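Local structure of GCN5-related N-acetyltransferase (4H89) at residues R61-V66 with G74-Y79; I149-E154 with G165-H170; L109-I114 with Q142-R147; A32-A37 with F156-H161. The protein probably transfers an acyl group, most likely acetyl from acetyl-coenzyme A as in other GNAT enzymes, to an acceptor that is not established. All blocks are in the same frame, centred on the assembly; numbering follows the deposited sequence. Where two conformers were deposited one is given.

Contact 1: residues R61-V66 with G74-Y79; sequences RTTVAV and GSANMY
Five backbone hydrogen bonds lace the antiparallel strands 61-66 and 74-79 together. Arg-61 and Met-78 exchange a reciprocal pair, in which Met-78 N lies nearly along the C=O axis of Arg-61. Thr-63 and Ala-76 form the next pair: Thr-63 N meets Ala-76 O in the carbonyl plane at 2.8 Å, but Ala-76 N sits above the carbonyl plane of Thr-63. Ala-65 N to Gly-74 O completes the ladder.

Ser-75 OG, anti to its backbone N (chi1 -178°), donates nearly along the C=O axis of Thr-63 O at 2.7 Å, so two donors grip this oxygen; Trp-51 NE1 also bonds to OG. An alanine in place of Ser-75 removes OG and both its bonds, and would probably loosen the grip on Thr-63 O and the tie to Trp-51.

Met-78, a selenomethionine, bends so that CG touches Arg-61 CB (3.7 Å) and CE meets Thr-63 CG2 (3.9 Å). Thr-63 CG2 lies over the centre of the Arg-61 guanidinium, which salt-bridges Asp-13 and Asp-112. On the other face Thr-62 OG1, hydrogen-bonded to Thr-53 OG1, rests beside Asn-77 CB. The whole is a beta hairpin of adjacent antiparallel strands within the GNAT sheet.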
loop_
_atom_site.group_PDB
_atom_site.type_symbol
_atom_site.label_atom_id
_atom_site.label_comp_id
_atom_site.label_asym_id
_atom_site.label_seq_id
_atom_site.Cartn_x
_atom_site.Cartn_y
_atom_site.Cartn_z
ATOM N N ARG A 61 10.744 10.542 8.005
ATOM C CA ARG A 61 10.731 11.846 8.643
ATOM C C ARG A 61 9.311 12.331 8.779
ATOM O O ARG A 61 8.466 11.982 7.955
ATOM C CB ARG A 61 11.589 12.821 7.812
ATOM C CG ARG A 61 11.614 14.292 8.253
ATOM C CD ARG A 61 12.701 14.999 7.445
ATOM N NE ARG A 61 12.772 16.422 7.728
ATOM C CZ ARG A 61 12.428 17.391 6.894
ATOM N NH1 ARG A 61 11.947 17.112 5.708
ATOM N NH2 ARG A 61 12.568 18.615 7.294
ATOM N N THR A 62 9.063 13.110 9.834
ATOM C CA THR A 62 7.781 13.818 9.991
ATOM C C THR A 62 8.092 15.272 10.189
ATOM O O THR A 62 8.990 15.628 10.962
ATOM C CB THR A 62 7.000 13.244 11.165
ATOM O OG1 THR A 62 6.850 11.837 10.988
ATOM C CG2 THR A 62 5.639 13.916 11.347
ATOM N N THR A 63 7.342 16.128 9.494
ATOM C CA THR A 63 7.492 17.567 9.570
ATOM C C THR A 63 6.206 18.240 10.005
ATOM O O THR A 63 5.133 17.637 9.915
ATOM C CB THR A 63 7.881 18.165 8.218
ATOM O OG1 THR A 63 6.851 17.894 7.280
ATOM C CG2 THR A 63 9.189 17.575 7.733
ATOM N N VAL A 64 6.367 19.481 10.442
ATOM C CA VAL A 64 5.227 20.387 10.649
ATOM C C VAL A 64 5.477 21.659 9.868
ATOM O O VAL A 64 6.632 22.084 9.699
ATOM C CB VAL A 64 4.921 20.713 12.119
ATOM C CG1 VAL A 64 4.325 19.524 12.817
ATOM C CG2 VAL A 64 6.156 21.238 12.830
ATOM N N ALA A 65 4.383 22.283 9.441
ATOM C CA ALA A 65 4.406 23.656 8.938
ATOM C C ALA A 65 3.872 24.521 10.093
ATOM O O ALA A 65 2.812 24.224 10.655
ATOM C CB ALA A 65 3.481 23.787 7.780
ATOM N N VAL A 66 4.606 25.567 10.439
ATOM C CA VAL A 66 4.303 26.434 11.522
ATOM C C VAL A 66 4.312 27.875 11.100
ATOM O O VAL A 66 5.044 28.280 10.218
ATOM C CB VAL A 66 5.274 26.250 12.690
ATOM C CG1 VAL A 66 5.106 24.901 13.378
ATOM C CG2 VAL A 66 6.707 26.552 12.332
ATOM N N GLY A 74 -0.069 22.402 9.657
ATOM C CA GLY A 74 -0.096 21.210 8.842
ATOM C C GLY A 74 1.084 20.306 9.172
ATOM O O GLY A 74 1.984 20.699 9.926
ATOM N N SER A 75 1.065 19.107 8.601
ATOM C CA SER A 75 2.128 18.160 8.885
ATOM C C SER A 75 2.281 17.212 7.718
ATOM O O SER A 75 1.336 16.969 6.948
ATOM C CB SER A 75 1.783 17.413 10.187
ATOM O OG SER A 75 2.794 16.496 10.558
ATOM N N ALA A 76 3.478 16.638 7.559
ATOM C CA ALA A 76 3.729 15.645 6.527
ATOM C C ALA A 76 4.540 14.512 7.155
ATOM O O ALA A 76 5.336 14.733 8.065
ATOM C CB ALA A 76 4.500 16.212 5.365
ATOM N N ASN A 77 4.383 13.324 6.612
ATOM C CA ASN A 77 5.349 12.314 6.923
ATOM C C ASN A 77 5.752 11.629 5.629
ATOM O O ASN A 77 5.021 11.638 4.631
ATOM C CB ASN A 77 4.870 11.354 8.003
ATOM C CG ASN A 77 3.861 10.387 7.492
ATOM O OD1 ASN A 77 3.434 10.479 6.322
ATOM N ND2 ASN A 77 3.501 9.469 8.301
HETATM N N MSE A 78 6.969 11.097 5.644
HETATM C CA MSE A 78 7.663 10.635 4.453
HETATM C C MSE A 78 8.506 9.441 4.843
HETATM O O MSE A 78 9.050 9.372 5.947
HETATM C CB MSE A 78 8.444 11.806 3.814
HETATM C CG MSE A 78 9.543 12.377 4.748
HETATM SE SE MSE A 78 9.772 14.310 4.473
HETATM C CE MSE A 78 8.225 14.812 5.211
ATOM N N TYR A 79 8.669 8.509 3.900
ATOM C CA TYR A 79 9.202 7.191 4.263
ATOM C C TYR A 79 9.417 6.409 2.960
ATOM O O TYR A 79 8.854 6.772 1.948
ATOM C CB TYR A 79 8.166 6.434 5.178
ATOM C CG TYR A 79 6.738 6.643 4.716
ATOM C CD1 TYR A 79 6.159 5.885 3.706
ATOM C CD2 TYR A 79 5.978 7.636 5.273
ATOM C CE1 TYR A 79 4.857 6.154 3.234
ATOM C CE2 TYR A 79 4.695 7.908 4.840
ATOM C CZ TYR A 79 4.131 7.186 3.833
ATOM O OH TYR A 79 2.848 7.518 3.433
#

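Contact 2: residues I149-E154 with G165-H170; sequences IGTVPE and GLHVMH
Where strand 149-152 runs beside 165-170 the fit is close. Ile-149 N bonds to Val-168 O at 2.8 Å, and Val-168 N returns to Gly-150 O almost straight, with an N-H...O angle of 170°. At this end Ile-149 CG1 also reaches His-170 CB at 3.5 Å, the two side chains crossing obliquely. Val-152 and Leu-166 exchange a reciprocal pair. On the face of Thr-151 and His-167 the two side chains lie alongside one another, pointing the same way. Thr-151 OG1, anti to its carbonyl carbon, meets the imidazole at its edge and in its plane, 2.8 Å from His-167 ND1, a hydrogen bond that fixes the turn of the ring. Gly-165 CA comes within 3.1 Å of Val-152 O, and a beta carbon there would collide with Thr-151 CG2.

This antiparallel pair lies in the C-terminal half of the GNAT sheet, strand 164-172 being inserted between 124-131 and 147-155, the outermost strand on that side.

Packing loosens where the chain turns a corner: the side chains of Pro-153 and Glu-154 set out away from the partner strand. Pro-153 packs instead on His-170 of the second subunit. Glu-154 lies exposed, although its backbone O accepts a hydrogen bond from His-88 NE2 of that subunit.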
loop_
_atom_site.group_PDB
_atom_site.type_symbol
_atom_site.label_atom_id
_atom_site.label_comp_id
_atom_site.label_asym_id
_atom_site.label_seq_id
_atom_site.Cartn_x
_atom_site.Cartn_y
_atom_site.Cartn_z
ATOM N N ILE A 149 -0.073 7.900 -13.030
ATOM C CA ILE A 149 0.392 6.641 -13.660
ATOM C C ILE A 149 -0.810 5.844 -14.158
ATOM O O ILE A 149 -0.758 5.141 -15.142
ATOM C CB ILE A 149 1.198 5.787 -12.553
ATOM C CG1 ILE A 149 2.491 6.477 -12.184
ATOM C CG2 ILE A 149 1.383 4.329 -12.906
ATOM C CD1 ILE A 149 3.380 6.675 -13.381
ATOM N N GLY A 150 -1.887 5.923 -13.398
ATOM C CA GLY A 150 -3.126 5.234 -13.720
ATOM C C GLY A 150 -4.140 5.493 -12.600
ATOM O O GLY A 150 -3.796 6.077 -11.564
ATOM N N THR A 151 -5.385 5.106 -12.829
ATOM C CA THR A 151 -6.457 5.331 -11.873
ATOM C C THR A 151 -7.240 4.047 -11.687
ATOM O O THR A 151 -7.682 3.427 -12.662
ATOM C CB THR A 151 -7.392 6.439 -12.378
ATOM O OG1 THR A 151 -6.623 7.606 -12.697
ATOM C CG2 THR A 151 -8.451 6.760 -11.300
ATOM N N VAL A 152 -7.351 3.611 -10.443
ATOM C CA VAL A 152 -8.159 2.455 -10.117
ATOM C C VAL A 152 -9.611 2.939 -10.004
ATOM O O VAL A 152 -9.911 3.776 -9.149
ATOM C CB VAL A 152 -7.708 1.773 -8.815
ATOM C CG1 VAL A 152 -8.550 0.533 -8.571
ATOM C CG2 VAL A 152 -6.198 1.432 -8.822
ATOM N N PRO A 153 -10.489 2.433 -10.871
ATOM C CA PRO A 153 -11.836 3.002 -10.890
ATOM C C PRO A 153 -12.631 2.610 -9.653
ATOM O O PRO A 153 -12.488 1.499 -9.142
ATOM C CB PRO A 153 -12.458 2.378 -12.128
ATOM C CG PRO A 153 -11.742 1.084 -12.284
ATOM C CD PRO A 153 -10.332 1.357 -11.849
ATOM N N GLU A 154 -13.540 3.507 -9.230
ATOM C CA GLU A 154 -14.520 3.206 -8.188
ATOM C C GLU A 154 -13.895 2.590 -6.939
ATOM O O GLU A 154 -14.530 1.822 -6.232
ATOM C CB GLU A 154 -15.642 2.324 -8.771
ATOM C CG GLU A 154 -16.521 3.052 -9.770
ATOM C CD GLU A 154 -17.775 2.308 -10.119
ATOM O OE1 GLU A 154 -18.758 2.979 -10.430
ATOM O OE2 GLU A 154 -17.767 1.107 -10.204
ATOM N N GLY A 165 -12.545 7.191 -8.421
ATOM C CA GLY A 165 -11.227 6.579 -8.611
ATOM C C GLY A 165 -10.179 7.004 -7.611
ATOM O O GLY A 165 -10.243 8.057 -7.007
ATOM N N LEU A 166 -9.160 6.132 -7.503
ATOM C CA LEU A 166 -7.942 6.434 -6.786
ATOM C C LEU A 166 -6.763 6.470 -7.778
ATOM O O LEU A 166 -6.443 5.443 -8.368
ATOM C CB LEU A 166 -7.691 5.391 -5.691
ATOM C CG LEU A 166 -8.618 5.413 -4.468
ATOM C CD1 LEU A 166 -8.240 4.260 -3.547
ATOM C CD2 LEU A 166 -8.543 6.765 -3.733
ATOM N N HIS A 167 -6.146 7.637 -7.951
ATOM C CA HIS A 167 -4.995 7.766 -8.806
ATOM C C HIS A 167 -3.784 7.178 -8.090
ATOM O O HIS A 167 -3.629 7.367 -6.873
ATOM C CB HIS A 167 -4.651 9.217 -9.045
ATOM C CG HIS A 167 -5.651 10.037 -9.758
ATOM N ND1 HIS A 167 -6.300 9.704 -10.915
ATOM C CD2 HIS A 167 -6.035 11.292 -9.444
ATOM C CE1 HIS A 167 -7.057 10.735 -11.274
ATOM N NE2 HIS A 167 -6.910 11.700 -10.389
ATOM N N VAL A 168 -2.882 6.592 -8.873
ATOM C CA VAL A 168 -1.520 6.353 -8.433
ATOM C C VAL A 168 -0.692 7.440 -9.100
ATOM O O VAL A 168 -0.807 7.617 -10.301
ATOM C CB VAL A 168 -1.043 4.962 -8.905
ATOM C CG1 VAL A 168 0.421 4.742 -8.488
ATOM C CG2 VAL A 168 -1.976 3.900 -8.313
HETATM N N MSE A 169 0.087 8.188 -8.333
HETATM C CA MSE A 169 0.854 9.300 -8.849
HETATM C C MSE A 169 2.337 9.075 -8.581
HETATM O O MSE A 169 2.715 8.404 -7.626
HETATM C CB MSE A 169 0.445 10.621 -8.268
HETATM C CG MSE A 169 -1.046 10.880 -8.503
HETATM SE SE MSE A 169 -1.679 12.670 -8.111
HETATM C CE MSE A 169 -0.962 13.721 -9.571
ATOM N N HIS A 170 3.177 9.634 -9.441
ATOM C CA HIS A 170 4.607 9.367 -9.400
ATOM C C HIS A 170 5.391 10.549 -9.903
ATOM O O HIS A 170 4.949 11.284 -10.786
ATOM C CB HIS A 170 4.879 8.165 -10.286
ATOM C CG HIS A 170 6.329 7.829 -10.474
ATOM N ND1 HIS A 170 7.044 8.305 -11.542
ATOM C CD2 HIS A 170 7.190 7.054 -9.760
ATOM C CE1 HIS A 170 8.270 7.835 -11.492
ATOM N NE2 HIS A 170 8.372 7.055 -10.439
#

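Contact 3: residues L109-I114 with Q142-R147; sequences LCQDMI and QSLGFR
Leu-144, just past the end of helix 135-143, gives up the most area here, and its branches divide the surface of helix 105-119 between them. With CG anti to the carbonyl carbon (chi1 -69°), CD1 is laid against Cys-110 CB at 3.7 Å. CD2 turns toward Gln-111, whose OE1 stands 3.5 Å away; the amide NE2 of that glutamine is held by Asp-115. The root of the leucine, CB, meets Ile-114 CD1 at 4.1 Å.

Phe-146 comes next. Its CE1 corner touches two residues one helical turn apart: Cys-110 SG at 4.1 Å and Ile-114 CD1 at 4.2 Å. The sulfur-aromatic contact is oblique, SG standing 63° off the ring normal. The ring also stacks with that of Phe-127.

Ile-114 therefore serves both partners through one methyl, CD1, its side chain crossing that of Leu-144 obliquely; CD1 also lies close to Leu-144 O, an oxygen bonded to Arg-171 NE. No hydrogen bond passes between the two segments.

Gly-145, at positive phi, is the C-prime residue of a Schellman motif, with Phe-146 N bonded to Trp-141 O and Gly-145 N to Gln-142 O. The motif turns the apolar residues around it onto helix 105-119, joining the two helices on one face of the GNAT sheet.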
loop_
_atom_site.group_PDB
_atom_site.type_symbol
_atom_site.label_atom_id
_atom_site.label_comp_id
_atom_site.label_asym_id
_atom_site.label_seq_id
_atom_site.Cartn_x
_atom_site.Cartn_y
_atom_site.Cartn_z
ATOM N N LEU A 109 4.862 22.011 2.383
ATOM C CA LEU A 109 5.151 20.680 2.933
ATOM C C LEU A 109 5.642 19.746 1.836
ATOM O O LEU A 109 6.577 18.971 2.075
ATOM C CB LEU A 109 3.907 20.119 3.622
ATOM C CG LEU A 109 3.471 20.717 4.937
ATOM C CD1 LEU A 109 2.054 20.245 5.252
ATOM C CD2 LEU A 109 4.440 20.310 6.022
ATOM N N CYS A 110 5.001 19.758 0.682
ATOM C CA CYS A 110 5.401 18.828 -0.363
ATOM C C CYS A 110 6.734 19.209 -0.983
ATOM O O CYS A 110 7.528 18.324 -1.279
ATOM C CB CYS A 110 4.311 18.733 -1.424
ATOM S SG CYS A 110 4.578 17.386 -2.615
ATOM N N GLN A 111 6.984 20.486 -1.204
ATOM C CA GLN A 111 8.290 20.875 -1.714
ATOM C C GLN A 111 9.402 20.463 -0.753
ATOM O O GLN A 111 10.449 19.976 -1.156
ATOM C CB GLN A 111 8.360 22.367 -1.989
ATOM C CG GLN A 111 9.674 22.796 -2.634
ATOM C CD GLN A 111 9.867 22.154 -4.004
ATOM O OE1 GLN A 111 9.005 22.282 -4.841
ATOM N NE2 GLN A 111 10.915 21.360 -4.173
ATOM N N ASP A 112 9.181 20.689 0.530
ATOM C CA ASP A 112 10.147 20.283 1.542
ATOM C C ASP A 112 10.374 18.761 1.485
ATOM O O ASP A 112 11.500 18.285 1.604
ATOM C CB ASP A 112 9.695 20.715 2.943
ATOM C CG ASP A 112 10.646 20.233 4.004
ATOM O OD1 ASP A 112 11.678 20.906 4.256
ATOM O OD2 ASP A 112 10.344 19.158 4.542
HETATM N N MSE A 113 9.302 18.003 1.304
HETATM C CA MSE A 113 9.400 16.548 1.185
HETATM C C MSE A 113 10.203 16.138 -0.067
HETATM O O MSE A 113 11.056 15.232 0.018
HETATM C CB MSE A 113 7.972 15.968 1.185
HETATM C CG MSE A 113 7.894 14.449 1.091
HETATM SE SE MSE A 113 7.942 13.771 -0.689
HETATM C CE MSE A 113 8.740 12.175 -0.258
ATOM N N ILE A 114 9.984 16.809 -1.177
ATOM C CA ILE A 114 10.725 16.502 -2.401
ATOM C C ILE A 114 12.196 16.799 -2.186
ATOM O O ILE A 114 13.056 16.000 -2.604
ATOM C CB ILE A 114 10.182 17.378 -3.578
ATOM C CG1 ILE A 114 8.803 16.899 -4.000
ATOM C CG2 ILE A 114 11.144 17.375 -4.778
ATOM C CD1 ILE A 114 8.005 17.862 -4.869
ATOM N N GLN A 142 0.516 17.795 -9.414
ATOM C CA GLN A 142 0.928 17.988 -10.812
ATOM C C GLN A 142 1.837 19.205 -10.955
ATOM O O GLN A 142 2.823 19.161 -11.711
ATOM C CB GLN A 142 -0.296 18.085 -11.732
ATOM C CG GLN A 142 -0.991 16.742 -11.884
ATOM C CD GLN A 142 -2.289 16.825 -12.635
ATOM O OE1 GLN A 142 -3.064 17.776 -12.455
ATOM N NE2 GLN A 142 -2.576 15.810 -13.415
ATOM N N SER A 143 1.504 20.299 -10.272
ATOM C CA SER A 143 2.317 21.516 -10.352
ATOM C C SER A 143 3.722 21.328 -9.780
ATOM O O SER A 143 4.626 22.098 -10.107
ATOM C CB SER A 143 1.628 22.698 -9.664
ATOM O OG SER A 143 1.776 22.679 -8.252
ATOM N N LEU A 144 3.891 20.281 -8.969
ATOM C CA LEU A 144 5.160 19.944 -8.344
ATOM C C LEU A 144 5.815 18.772 -9.017
ATOM O O LEU A 144 6.745 18.198 -8.469
ATOM C CB LEU A 144 4.969 19.676 -6.862
ATOM C CG LEU A 144 4.600 20.927 -6.065
ATOM C CD1 LEU A 144 4.190 20.509 -4.662
ATOM C CD2 LEU A 144 5.716 21.951 -6.073
ATOM N N GLY A 145 5.326 18.382 -10.190
ATOM C CA GLY A 145 6.005 17.406 -11.015
ATOM C C GLY A 145 5.472 15.993 -11.006
ATOM O O GLY A 145 5.996 15.145 -11.705
ATOM N N PHE A 146 4.445 15.715 -10.221
ATOM C CA PHE A 146 3.850 14.380 -10.197
ATOM C C PHE A 146 2.923 14.185 -11.370
ATOM O O PHE A 146 2.290 15.123 -11.821
ATOM C CB PHE A 146 3.045 14.159 -8.908
ATOM C CG PHE A 146 3.873 13.992 -7.671
ATOM C CD1 PHE A 146 4.338 15.092 -6.995
ATOM C CD2 PHE A 146 4.079 12.744 -7.137
ATOM C CE1 PHE A 146 5.127 14.938 -5.882
ATOM C CE2 PHE A 146 4.877 12.586 -6.019
ATOM C CZ PHE A 146 5.357 13.678 -5.365
ATOM N N ARG A 147 2.841 12.958 -11.849
ATOM C CA ARG A 147 1.865 12.606 -12.861
ATOM C C ARG A 147 1.051 11.417 -12.443
ATOM O O ARG A 147 1.487 10.574 -11.637
ATOM C CB ARG A 147 2.509 12.306 -14.215
ATOM C CG ARG A 147 3.292 11.005 -14.298
ATOM C CD ARG A 147 3.677 10.608 -15.742
ATOM N NE ARG A 147 4.633 9.486 -15.784
ATOM C CZ ARG A 147 4.387 8.286 -16.304
ATOM N NH1 ARG A 147 5.334 7.333 -16.274
ATOM N NH2 ARG A 147 3.210 8.034 -16.864
#

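Contact 4: residues A32-A37 with F156-H161; sequences AGETYA and FHHPTH
In the GNAT fold the loop between the first two helices and the connection between the last two strands commonly flank the acceptor site, and here these two elements, 32-37 and 156-161, meet directly; a similar role in this protein is possible but inferred. Gly-33, with positive phi, ends helix 19-32 and starts the turn.

Phe-156 presents its rim to this turn. With CG anti to the backbone N (chi1 -176°), the ring slides in edge-first: Tyr-36 O and Ala-37 N lie in its plane, and CE1 is 3.4 Å from Gly-33 O. Pro-85 of the second subunit also packs on this phenylalanine.

His-158 is set differently, held between Pro-159 CD on one face and His-161 CD2 on the other. Its ND1 accepts two backbone N-H groups, from Thr-160 N at 3.0 Å near the ring plane and from His-161 N at 3.1 Å, more tilted, so that a neutral ring would probably carry its proton on NE2. Glu-34 crosses this histidine obliquely, carboxylate and ring planes 22° apart; its CG touches His-158 NE2 at 3.7 Å, whereas OE2 stays too far for a bond. An alanine in place of His-158 removes the acceptor for both N-H groups and is likely to loosen the turn at Thr-160 and the packing of Glu-34.

Two waters bridge polar groups that do not meet directly. One links Glu-34 OE2 to Thr-160 OG1, and the other donates to both Gly-33 O, at 2.6 Å, and His-157 O, at 2.7 Å.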
loop_
_atom_site.group_PDB
_atom_site.type_symbol
_atom_site.label_atom_id
_atom_site.label_comp_id
_atom_site.label_asym_id
_atom_site.label_seq_id
_atom_site.Cartn_x
_atom_site.Cartn_y
_atom_site.Cartn_z
ATOM N N ALA A 32 -14.376 13.725 7.589
ATOM C CA ALA A 32 -14.852 14.265 6.317
ATOM C C ALA A 32 -14.956 13.151 5.289
ATOM O O ALA A 32 -15.906 13.111 4.495
ATOM C CB ALA A 32 -13.943 15.396 5.846
ATOM N N GLY A 33 -14.018 12.218 5.306
ATOM C CA GLY A 33 -14.102 11.038 4.439
ATOM C C GLY A 33 -13.933 11.366 2.957
ATOM O O GLY A 33 -14.456 10.653 2.104
ATOM N N GLU A 34 -13.222 12.445 2.644
ATOM C CA GLU A 34 -13.118 12.914 1.284
ATOM C C GLU A 34 -11.744 12.715 0.632
ATOM O O GLU A 34 -11.638 12.838 -0.576
ATOM C CB GLU A 34 -13.519 14.401 1.224
ATOM C CG GLU A 34 -14.998 14.584 1.564
ATOM C CD GLU A 34 -15.453 16.019 1.687
ATOM O OE1 GLU A 34 -14.692 16.880 2.160
ATOM O OE2 GLU A 34 -16.620 16.270 1.315
ATOM N N THR A 35 -10.683 12.387 1.404
ATOM C CA THR A 35 -9.315 12.445 0.902
ATOM C C THR A 35 -8.386 11.253 1.147
ATOM O O THR A 35 -7.438 11.067 0.405
ATOM C CB THR A 35 -8.606 13.688 1.389
ATOM O OG1 THR A 35 -8.491 13.614 2.788
ATOM C CG2 THR A 35 -9.387 14.953 0.987
ATOM N N TYR A 36 -8.611 10.481 2.190
ATOM C CA TYR A 36 -7.698 9.385 2.571
ATOM C C TYR A 36 -8.598 8.300 3.213
ATOM O O TYR A 36 -9.591 8.617 3.859
ATOM C CB TYR A 36 -6.623 9.857 3.593
ATOM C CG TYR A 36 -5.357 10.648 3.102
ATOM C CD1 TYR A 36 -4.360 10.044 2.343
ATOM C CD2 TYR A 36 -5.141 11.984 3.477
ATOM C CE1 TYR A 36 -3.210 10.751 1.928
ATOM C CE2 TYR A 36 -3.994 12.689 3.087
ATOM C CZ TYR A 36 -3.018 12.084 2.288
ATOM O OH TYR A 36 -1.846 12.804 1.879
ATOM N N ALA A 37 -8.295 7.030 2.982
ATOM C CA ALA A 37 -8.968 5.899 3.620
ATOM C C ALA A 37 -8.201 5.438 4.869
ATOM O O ALA A 37 -7.128 4.856 4.762
ATOM C CB ALA A 37 -9.104 4.744 2.630
ATOM N N PHE A 156 -12.954 4.239 -4.143
ATOM C CA PHE A 156 -13.124 5.031 -2.924
ATOM C C PHE A 156 -14.555 5.517 -2.883
ATOM O O PHE A 156 -15.028 6.093 -3.855
ATOM C CB PHE A 156 -12.163 6.246 -2.970
ATOM C CG PHE A 156 -12.159 7.099 -1.717
ATOM C CD1 PHE A 156 -13.067 8.141 -1.570
ATOM C CD2 PHE A 156 -11.251 6.885 -0.704
ATOM C CE1 PHE A 156 -13.024 8.921 -0.435
ATOM C CE2 PHE A 156 -11.200 7.673 0.415
ATOM C CZ PHE A 156 -12.089 8.689 0.553
ATOM N N HIS A 157 -15.277 5.272 -1.785
ATOM C CA HIS A 157 -16.665 5.777 -1.633
ATOM C C HIS A 157 -16.649 7.180 -1.032
ATOM O O HIS A 157 -16.275 7.384 0.108
ATOM C CB HIS A 157 -17.516 4.847 -0.775
ATOM C CG HIS A 157 -18.950 5.258 -0.813
ATOM N ND1 HIS A 157 -19.522 6.076 0.124
ATOM C CD2 HIS A 157 -19.887 5.055 -1.756
ATOM C CE1 HIS A 157 -20.757 6.374 -0.244
ATOM N NE2 HIS A 157 -21.017 5.745 -1.371
ATOM N N HIS A 158 -16.982 8.170 -1.845
ATOM C CA HIS A 158 -17.005 9.548 -1.456
ATOM C C HIS A 158 -18.417 9.878 -0.961
ATOM O O HIS A 158 -19.387 9.453 -1.583
ATOM C CB HIS A 158 -16.627 10.392 -2.675
ATOM C CG HIS A 158 -16.447 11.845 -2.393
ATOM N ND1 HIS A 158 -17.495 12.709 -2.178
ATOM C CD2 HIS A 158 -15.318 12.589 -2.280
ATOM C CE1 HIS A 158 -17.017 13.914 -1.927
ATOM N NE2 HIS A 158 -15.692 13.877 -1.989
ATOM N N PRO A 159 -18.526 10.652 0.110
ATOM C CA PRO A 159 -19.860 10.909 0.670
ATOM C C PRO A 159 -20.847 11.694 -0.208
ATOM O O PRO A 159 -22.076 11.620 0.022
ATOM C CB PRO A 159 -19.556 11.673 1.968
ATOM C CG PRO A 159 -18.108 11.671 2.169
ATOM C CD PRO A 159 -17.453 11.254 0.917
ATOM N N THR A 160 -20.340 12.445 -1.176
ATOM C CA THR A 160 -21.187 13.166 -2.102
ATOM C C THR A 160 -21.136 12.554 -3.520
ATOM O O THR A 160 -22.155 12.456 -4.192
ATOM C CB THR A 160 -20.720 14.653 -2.216
ATOM O OG1 THR A 160 -20.676 15.244 -0.922
ATOM C CG2 THR A 160 -21.597 15.436 -3.133
ATOM N N HIS A 161 -19.964 12.118 -3.983
ATOM C CA HIS A 161 -19.767 11.778 -5.405
ATOM C C HIS A 161 -19.854 10.300 -5.683
ATOM O O HIS A 161 -19.696 9.878 -6.836
ATOM C CB HIS A 161 -18.431 12.336 -5.912
ATOM C CG HIS A 161 -18.317 13.797 -5.709
ATOM N ND1 HIS A 161 -19.330 14.674 -6.057
ATOM C CD2 HIS A 161 -17.347 14.539 -5.148
ATOM C CE1 HIS A 161 -18.969 15.890 -5.719
ATOM N NE2 HIS A 161 -17.764 15.840 -5.186
HETATM O O HOH W 1 -15.886 8.512 2.578
HETATM O O HOH W 2 -18.762 15.027 0.902
#

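The four contacts show how chemistry follows position in one fold. Contacts 1 and 2 both join antiparallel neighbours of the same sheet, their centres about 24 Å apart, yet contact 1 is buried and contact 2 only partly so, at an edge that faces the second subunit. Contact 3, also buried, relies on apolar packing and touches both: a salt bridge and Leu-109 packing on Thr-63 join it to contact 1, and Arg-147 N probably bonds to His-170 O of contact 2. Contact 4 lies at the surface, with water-mediated links in place of direct hydrogen bonds between its segments. It meets contact 2 where Phe-156 CB packs on Leu-166 CD2, and it too reaches the second subunit.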